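Local coordinates for protein rhizobiales Sp. Pch2 (Marine metagenome, PDB 6PB3) that probably works as a hexameric TRIP13/Pch2-like AAA+ ATPase that remodels HORMA-domain proteins, helping to regulate cGAS-like enzymes in bacterial immunity against phages, at residues 44-49 and 196-201. Residues are numbered along the deposited sequence; the frame is centred on the assembly and turned at random.
Sequences AVLVNP and PAAVIM
Where V47 meets P196, helix 33-47 is coming to its end, and the shortest polar bond here belongs to that last turn: N48 N donates to A44 O at 2.8 Å. The contact is a worked example of a helix laid on a β-sheet and held across the gap by van der Waals contact, with no hydrogen bond between the two segments. V47 brings its CG1 against the peptide plane joining P196 to A197, with CG1 4.1 Å from A197 N and equally far from P196 C. CB of P196 lies 4.1 Å from V47 O and 4.4 Å from V47 CB, so its ring borders the valine at the entry to the strand. One residue earlier, L46 reaches further along: CG stands anti to the carbonyl carbon (chi1 -70°) and the extended second torsion carries CD1 to 4.1 Å from A198 CB, which points toward the helix. The backbones are nearest at V47 and P196 (CA to CA 4.3 Å) and spread to 6.5 Å between the CA atoms of L46 and A198. The flanking strands meet the same side chains: L46 also packs on I77 and V47 on A152. A197 and V199 turn the other way, to L190 of helix 179-192 and to helix 124-141. With helices on both faces of strand 197-203, which runs parallel between 151-157 and 76-81, the contact belongs to the three-layer α/β/α core of an AAA+ P-loop ATPase domain.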
ATOM      1  N   ALA A  44     -10.143   9.286 -39.176  1.00 56.07           N
ATOM      2  CA  ALA A  44     -10.763   9.783 -40.403  1.00 45.14           C
ATOM      3  C   ALA A  44     -11.988  10.638 -40.084  1.00 61.06           C
ATOM      4  O   ALA A  44     -12.210  11.696 -40.694  1.00 52.40           O
ATOM      5  CB  ALA A  44     -11.142   8.608 -41.314  1.00 48.37           C
ATOM      6  N   VAL A  45     -12.794  10.191 -39.124  1.00 51.88           N
ATOM      7  CA  VAL A  45     -13.969  10.949 -38.720  1.00 60.44           C
ATOM      8  C   VAL A  45     -13.574  12.297 -38.124  1.00 58.96           C
ATOM      9  O   VAL A  45     -14.207  13.322 -38.406  1.00 55.44           O
ATOM     10  CB  VAL A  45     -14.789  10.105 -37.731  1.00 64.33           C
ATOM     11  CG1 VAL A  45     -15.923  10.921 -37.130  1.00 75.26           C
ATOM     12  CG2 VAL A  45     -15.295   8.848 -38.437  1.00 53.49           C
ATOM     13  N   LEU A  46     -12.525  12.322 -37.295  1.00 51.47           N
ATOM     14  CA  LEU A  46     -12.137  13.563 -36.629  1.00 58.78           C
ATOM     15  C   LEU A  46     -11.658  14.612 -37.622  1.00 69.56           C
ATOM     16  O   LEU A  46     -11.878  15.811 -37.421  1.00 61.05           O
ATOM     17  CB  LEU A  46     -11.052  13.288 -35.594  1.00 52.45           C
ATOM     18  CG  LEU A  46     -11.489  12.511 -34.357  1.00 48.47           C
ATOM     19  CD1 LEU A  46     -10.312  12.350 -33.399  1.00 46.62           C
ATOM     20  CD2 LEU A  46     -12.681  13.207 -33.683  1.00 48.44           C
ATOM     21  N   VAL A  47     -10.984  14.186 -38.688  1.00 66.70           N
ATOM     22  CA  VAL A  47     -10.497  15.153 -39.667  1.00 67.80           C
ATOM     23  C   VAL A  47     -11.526  15.443 -40.744  1.00 58.79           C
ATOM     24  O   VAL A  47     -11.532  16.538 -41.310  1.00 68.83           O
ATOM     25  CB  VAL A  47      -9.184  14.673 -40.300  1.00 78.72           C
ATOM     26  CG1 VAL A  47      -8.148  14.457 -39.224  1.00 66.06           C
ATOM     27  CG2 VAL A  47      -9.412  13.413 -41.118  1.00 78.42           C
ATOM     28  N   ASN A  48     -12.399  14.493 -41.041  1.00 67.08           N
ATOM     29  CA  ASN A  48     -13.402  14.654 -42.089  1.00 69.45           C
ATOM     30  C   ASN A  48     -14.750  14.193 -41.562  1.00 67.72           C
ATOM     31  O   ASN A  48     -15.266  13.156 -41.986  1.00 68.11           O
ATOM     32  CB  ASN A  48     -13.008  13.873 -43.343  1.00 78.74           C
ATOM     33  CG  ASN A  48     -13.977  14.095 -44.490  1.00 82.47           C
ATOM     34  OD1 ASN A  48     -14.474  15.208 -44.692  1.00 76.54           O
ATOM     35  ND2 ASN A  48     -14.267  13.030 -45.235  1.00 74.56           N
ATOM     36  N   PRO A  49     -15.354  14.953 -40.638  1.00 75.02           N
ATOM     37  CA  PRO A  49     -16.610  14.495 -40.017  1.00 71.00           C
ATOM     38  C   PRO A  49     -17.761  14.362 -40.996  1.00 80.85           C
ATOM     39  O   PRO A  49     -18.736  13.658 -40.690  1.00 76.29           O
ATOM     40  CB  PRO A  49     -16.910  15.575 -38.959  1.00 74.14           C
ATOM     41  CG  PRO A  49     -15.723  16.487 -38.927  1.00 83.05           C
ATOM     42  CD  PRO A  49     -14.974  16.312 -40.202  1.00 72.25           C
ATOM     43  N   PRO A 196      -8.584  20.313 -39.842  1.00 54.00           N
ATOM     44  CA  PRO A 196      -8.307  18.868 -40.007  1.00 50.37           C
ATOM     45  C   PRO A 196      -7.079  18.438 -39.206  1.00 60.60           C
ATOM     46  O   PRO A 196      -5.967  18.273 -39.733  1.00 61.77           O
ATOM     47  CB  PRO A 196      -8.074  18.743 -41.515  1.00 58.82           C
ATOM     48  CG  PRO A 196      -7.467  20.069 -41.889  1.00 63.13           C
ATOM     49  CD  PRO A 196      -8.133  21.101 -41.003  1.00 54.08           C
ATOM     50  N   ALA A 197      -7.282  18.259 -37.897  1.00 56.07           N
ATOM     51  CA  ALA A 197      -6.206  17.906 -36.977  1.00 52.89           C
ATOM     52  C   ALA A 197      -6.751  17.027 -35.854  1.00 53.30           C
ATOM     53  O   ALA A 197      -7.890  17.217 -35.409  1.00 60.20           O
ATOM     54  CB  ALA A 197      -5.551  19.162 -36.392  1.00 56.17           C
ATOM     55  N   ALA A 198      -5.929  16.074 -35.402  1.00 47.81           N
ATOM     56  CA  ALA A 198      -6.271  15.163 -34.309  1.00 48.65           C
ATOM     57  C   ALA A 198      -5.042  14.887 -33.450  1.00 57.16           C
ATOM     58  O   ALA A 198      -3.901  15.068 -33.882  1.00 54.47           O
ATOM     59  CB  ALA A 198      -6.822  13.833 -34.831  1.00 45.89           C
ATOM     60  N   VAL A 199      -5.292  14.410 -32.230  1.00 51.15           N
ATOM     61  CA  VAL A 199      -4.241  14.102 -31.270  1.00 46.57           C
ATOM     62  C   VAL A 199      -4.360  12.638 -30.880  1.00 60.88           C
ATOM     63  O   VAL A 199      -5.454  12.165 -30.554  1.00 52.09           O
ATOM     64  CB  VAL A 199      -4.314  14.989 -30.008  1.00 50.79           C
ATOM     65  CG1 VAL A 199      -3.069  14.753 -29.124  1.00 50.31           C
ATOM     66  CG2 VAL A 199      -4.471  16.456 -30.366  1.00 54.13           C
ATOM     67  N   ILE A 200      -3.238  11.931 -30.902  1.00 48.26           N
ATOM     68  CA  ILE A 200      -3.146  10.577 -30.382  1.00 46.54           C
ATOM     69  C   ILE A 200      -2.271  10.627 -29.149  1.00 48.31           C
ATOM     70  O   ILE A 200      -1.147  11.151 -29.188  1.00 53.40           O
ATOM     71  CB  ILE A 200      -2.548   9.595 -31.407  1.00 49.64           C
ATOM     72  CG1 ILE A 200      -3.403   9.551 -32.675  1.00 55.38           C
ATOM     73  CG2 ILE A 200      -2.368   8.205 -30.754  1.00 46.00           C
ATOM     74  CD1 ILE A 200      -2.771   8.786 -33.830  1.00 55.22           C
HETATM   75  N   MSE A 201      -2.752  10.058 -28.068  1.00 55.37           N
HETATM   76  CA  MSE A 201      -1.830   9.929 -26.964  1.00 54.72           C
HETATM   77  C   MSE A 201      -1.853   8.535 -26.383  1.00 50.25           C
HETATM   78  O   MSE A 201      -2.896   7.898 -26.271  1.00 61.41           O
HETATM   79  CB  MSE A 201      -2.123  10.982 -25.919  1.00 55.83           C
HETATM   80  CG  MSE A 201      -3.400  10.843 -25.191  1.00 75.23           C
HETATM   81 SE   MSE A 201      -3.055  11.944 -23.643  0.85109.22          SE
HETATM   82  CE  MSE A 201      -1.541  10.967 -23.001  1.00 87.65           C
TER